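PDB 1UMR: convulxin alpha from Crotalus durissus, which activates platelets as a snake-venom C-type lectin-like toxin, by binding the platelet collagen receptor glycoprotein VI. Local coordinates for residues E22-W25 and E26-E29; A28-F31 and C32-A36. All blocks are in the same frame, centred on the assembly; numbering follows the deposited sequence.

Interaction 1: E22-W25 and E26-E29; sequences EMNW and EDAE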
loop_
_atom_site.group_PDB
_atom_site.type_symbol
_atom_site.label_atom_id
_atom_site.label_comp_id
_atom_site.label_asym_id
_atom_site.label_seq_id
_atom_site.Cartn_x
_atom_site.Cartn_y
_atom_site.Cartn_z
ATOM N N GLU A 22 45.281 13.658 -39.972
ATOM C CA GLU A 22 43.916 13.332 -40.337
ATOM C C GLU A 22 43.767 11.812 -40.529
ATOM O O GLU A 22 44.467 11.236 -41.347
ATOM C CB GLU A 22 43.630 14.009 -41.643
ATOM C CG GLU A 22 43.129 15.406 -41.453
ATOM C CD GLU A 22 43.105 16.209 -42.754
ATOM O OE1 GLU A 22 42.325 17.193 -42.769
ATOM O OE2 GLU A 22 43.855 15.886 -43.726
ATOM N N MET A 23 42.848 11.169 -39.802
ATOM C CA MET A 23 42.855 9.736 -39.768
ATOM C C MET A 23 41.465 9.295 -39.507
ATOM O O MET A 23 40.690 10.056 -39.004
ATOM C CB MET A 23 43.746 9.224 -38.661
ATOM C CG MET A 23 45.237 9.030 -39.100
ATOM S SD MET A 23 46.148 8.238 -37.800
ATOM C CE MET A 23 47.878 8.649 -38.112
ATOM N N ASN A 24 41.102 8.101 -39.939
ATOM C CA ASN A 24 39.774 7.688 -39.578
ATOM C C ASN A 24 39.881 7.042 -38.235
ATOM O O ASN A 24 40.998 6.760 -37.662
ATOM C CB ASN A 24 39.161 6.707 -40.638
ATOM C CG ASN A 24 39.982 5.455 -40.813
ATOM O OD1 ASN A 24 39.942 4.795 -41.865
ATOM N ND2 ASN A 24 40.688 5.076 -39.755
ATOM N N TRP A 25 38.704 6.764 -37.753
ATOM C CA TRP A 25 38.561 6.370 -36.380
ATOM C C TRP A 25 39.395 5.123 -36.052
ATOM O O TRP A 25 40.144 5.063 -35.078
ATOM C CB TRP A 25 37.079 6.230 -36.028
ATOM C CG TRP A 25 36.809 6.074 -34.592
ATOM C CD1 TRP A 25 36.265 7.004 -33.701
ATOM C CD2 TRP A 25 36.999 4.875 -33.855
ATOM N NE1 TRP A 25 36.079 6.412 -32.452
ATOM C CE2 TRP A 25 36.525 5.102 -32.526
ATOM C CE3 TRP A 25 37.445 3.583 -34.204
ATOM C CZ2 TRP A 25 36.539 4.095 -31.554
ATOM C CZ3 TRP A 25 37.482 2.581 -33.225
ATOM C CH2 TRP A 25 36.998 2.823 -31.912
ATOM N N GLU A 26 39.336 4.126 -36.870
ATOM C CA GLU A 26 40.099 3.022 -36.394
ATOM C C GLU A 26 41.606 3.213 -36.631
ATOM O O GLU A 26 42.447 2.596 -35.949
ATOM C CB GLU A 26 39.508 1.687 -36.864
ATOM C CG GLU A 26 40.185 1.151 -38.086
ATOM C CD GLU A 26 39.280 0.433 -39.111
ATOM O OE1 GLU A 26 39.716 0.479 -40.292
ATOM O OE2 GLU A 26 38.186 -0.149 -38.760
ATOM N N ASP A 27 41.993 4.059 -37.565
ATOM C CA ASP A 27 43.437 4.208 -37.757
ATOM C C ASP A 27 43.969 5.001 -36.590
ATOM O O ASP A 27 45.064 4.761 -36.129
ATOM C CB ASP A 27 43.767 4.935 -39.070
ATOM C CG ASP A 27 43.633 4.008 -40.302
ATOM O OD1 ASP A 27 43.651 2.772 -40.148
ATOM O OD2 ASP A 27 43.514 4.456 -41.460
ATOM N N ALA A 28 43.145 5.952 -36.141
ATOM C CA ALA A 28 43.432 6.798 -34.974
ATOM C C ALA A 28 43.524 5.975 -33.746
ATOM O O ALA A 28 44.478 6.113 -33.011
ATOM C CB ALA A 28 42.416 7.930 -34.755
ATOM N N GLU A 29 42.512 5.147 -33.488
ATOM C CA GLU A 29 42.574 4.326 -32.289
ATOM C C GLU A 29 43.818 3.387 -32.366
ATOM O O GLU A 29 44.517 3.153 -31.348
ATOM C CB GLU A 29 41.319 3.550 -32.145
ATOM C CG GLU A 29 41.543 2.292 -31.373
ATOM C CD GLU A 29 41.513 2.633 -29.859
ATOM O OE1 GLU A 29 41.781 1.820 -28.977
ATOM O OE2 GLU A 29 41.178 3.752 -29.553
HETATM O O HOH W 1 42.898 6.860 -41.776
#
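N24 and W25 pass their carbonyls to the first turn of helix 25-35, the first long helix of this C-type lectin-like fold, with N24 in the N-cap position. A28 N donates to N24 O over 2.8 Å, and E29 N to W25 O over 2.9 Å at an N-H...O angle of 173°. D27 N adds a weak, strongly bent bond to N24 O, which therefore receives two backbone N-H groups. A water completes the polar start of the helix: it accepts from N24 N and donates to D27 OD2 at 2.5 Å, tying the cap residue's backbone to the carboxylate three residues on. N24 ND2 reaches over D27 CB at 3.2 Å, with the amide and carboxylate planes turned 37° apart.

Outward from these bonds, W25 and E29, one turn apart, run next to each other in the same direction. The indole, swung anti to the backbone N (chi1 -169°), takes E29 CB over one face near the rim, while E26 CB sits at its edge; W25 NE1 is spent on I70 O. E29 OE2 bonds to L41 N and to a polar side chain of another protein chain. On the side facing F127, M23 CB meets A28 CB at 4.3 Å, and its extended chain carries SD to 4.0 Å from D27 O.

Interaction 2: A28-F31 and C32-A36; sequences AEWF and CTKQA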
loop_
_atom_site.group_PDB
_atom_site.type_symbol
_atom_site.label_atom_id
_atom_site.label_comp_id
_atom_site.label_asym_id
_atom_site.label_seq_id
_atom_site.Cartn_x
_atom_site.Cartn_y
_atom_site.Cartn_z
ATOM N N ALA A 28 43.145 5.952 -36.141
ATOM C CA ALA A 28 43.432 6.798 -34.974
ATOM C C ALA A 28 43.524 5.975 -33.746
ATOM O O ALA A 28 44.478 6.113 -33.011
ATOM C CB ALA A 28 42.416 7.930 -34.755
ATOM N N GLU A 29 42.512 5.147 -33.488
ATOM C CA GLU A 29 42.574 4.326 -32.289
ATOM C C GLU A 29 43.818 3.387 -32.366
ATOM O O GLU A 29 44.517 3.153 -31.348
ATOM C CB GLU A 29 41.319 3.550 -32.145
ATOM C CG GLU A 29 41.543 2.292 -31.373
ATOM C CD GLU A 29 41.513 2.633 -29.859
ATOM O OE1 GLU A 29 41.781 1.820 -28.977
ATOM O OE2 GLU A 29 41.178 3.752 -29.553
ATOM N N TRP A 30 44.172 2.893 -33.555
ATOM C CA TRP A 30 45.362 2.020 -33.573
ATOM C C TRP A 30 46.640 2.864 -33.364
ATOM O O TRP A 30 47.544 2.531 -32.548
ATOM C CB TRP A 30 45.455 1.371 -34.909
ATOM C CG TRP A 30 46.538 0.295 -35.163
ATOM C CD1 TRP A 30 47.267 -0.497 -34.236
ATOM C CD2 TRP A 30 47.041 -0.040 -36.460
ATOM N NE1 TRP A 30 48.136 -1.312 -34.944
ATOM C CE2 TRP A 30 47.989 -1.076 -36.299
ATOM C CE3 TRP A 30 46.669 0.342 -37.771
ATOM C CZ2 TRP A 30 48.598 -1.712 -37.396
ATOM C CZ3 TRP A 30 47.334 -0.252 -38.861
ATOM C CH2 TRP A 30 48.267 -1.273 -38.659
ATOM N N PHE A 31 46.721 3.956 -34.097
ATOM C CA PHE A 31 47.814 4.857 -33.803
ATOM C C PHE A 31 47.927 5.139 -32.237
ATOM O O PHE A 31 49.040 5.055 -31.661
ATOM C CB PHE A 31 47.640 6.136 -34.616
ATOM C CG PHE A 31 48.745 7.156 -34.374
ATOM C CD1 PHE A 31 48.614 8.099 -33.334
ATOM C CD2 PHE A 31 49.940 7.141 -35.154
ATOM C CE1 PHE A 31 49.675 9.052 -33.056
ATOM C CE2 PHE A 31 51.020 8.024 -34.839
ATOM C CZ PHE A 31 50.863 9.013 -33.794
ATOM N N CYS A 32 46.820 5.491 -31.562
ATOM C CA CYS A 32 46.926 5.801 -30.104
ATOM C C CYS A 32 47.623 4.628 -29.398
ATOM O O CYS A 32 48.520 4.792 -28.617
ATOM C CB CYS A 32 45.581 6.091 -29.437
ATOM S SG CYS A 32 45.011 7.671 -29.989
ATOM N N THR A 33 47.256 3.429 -29.796
ATOM C CA THR A 33 47.603 2.243 -29.079
ATOM C C THR A 33 49.143 2.047 -29.134
ATOM O O THR A 33 49.781 1.432 -28.218
ATOM C CB THR A 33 46.746 1.180 -29.872
ATOM O OG1 THR A 33 45.650 0.577 -29.082
ATOM C CG2 THR A 33 47.528 0.155 -30.577
ATOM N N LYS A 34 49.743 2.577 -30.208
ATOM C CA LYS A 34 51.141 2.368 -30.476
ATOM C C LYS A 34 51.964 3.383 -29.628
ATOM O O LYS A 34 53.127 3.179 -29.485
ATOM C CB LYS A 34 51.502 2.567 -31.964
ATOM C CG LYS A 34 50.794 1.564 -32.980
ATOM C CD LYS A 34 51.123 2.023 -34.427
ATOM C CE LYS A 34 50.733 0.990 -35.502
ATOM N NZ LYS A 34 50.760 1.662 -36.831
ATOM N N GLN A 35 51.340 4.446 -29.101
ATOM C CA GLN A 35 52.020 5.483 -28.364
ATOM C C GLN A 35 52.456 4.997 -27.002
ATOM O O GLN A 35 53.431 5.478 -26.524
ATOM C CB GLN A 35 51.131 6.734 -28.232
ATOM C CG GLN A 35 50.856 7.499 -29.524
ATOM C CD GLN A 35 51.976 7.363 -30.563
ATOM O OE1 GLN A 35 51.842 6.625 -31.580
ATOM N NE2 GLN A 35 53.087 8.006 -30.296
ATOM N N ALA A 36 51.771 4.029 -26.383
ATOM C CA ALA A 36 52.085 3.675 -24.961
ATOM C C ALA A 36 51.176 2.521 -24.490
ATOM O O ALA A 36 50.134 2.287 -25.099
ATOM C CB ALA A 36 51.853 4.855 -24.048
#
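A28 O accepts from C32 N at 2.8 Å and E29 O from T33 N at 3.2 Å, i to i+4 bonds of helix 25-35 that give way toward its C-terminal end, where K34 N makes its better bond to F31 O, three residues back (3.0 Å), and only a weak one to W30 O.

Among the side chains, W30 and K34 make a cation-pi pair, one turn apart. K34 runs extended beyond CG, laying CE over the pyrrole part of the indole, 3.7 Å from the centroid of the five-membered ring, and setting NZ over the six-membered ring, 4.0 Å from its centroid and 11° off the normal. T33 CG2 comes instead to the edge of the same indole, near its plane, 3.7 Å from CD1. Further along the helix, the Q35 side chain, bent at chi2, folds back across one face of F31, its amide group nearly parallel to the ring, with the planes 12° apart.

The first torsion of C32 (chi1 -72°) leaves SG 3.4 Å from A28 O, one turn back, while SG also reaches C129 SG in a disulfide, fastening the helix to strand 125-131. F31 meets F19 of strand 14-20 edge-to-face, and A28 and C32 both pack on L41 of strand 40-41 and F127 of strand 125-131.

From the N terminus, the chain leaves strand 22-23, turns through N24 and enters helix 25-35; interaction 1 closes that short turn and the first helical turn, and interaction 2 continues along the same helix to its C-terminal end. The two neither nest nor cross but overlap in series, sharing A28 and E29, with centres 9 Å apart. A side-chain touch also bridges them: M23 CE packs against F31 CD2 at 3.9 Å, carrying the strand before the helix onto the helix's middle. Residues of both contacts pack on strands 40-41 and 125-131, while M23 is backbone-bonded to I125 at the start of the latter strand.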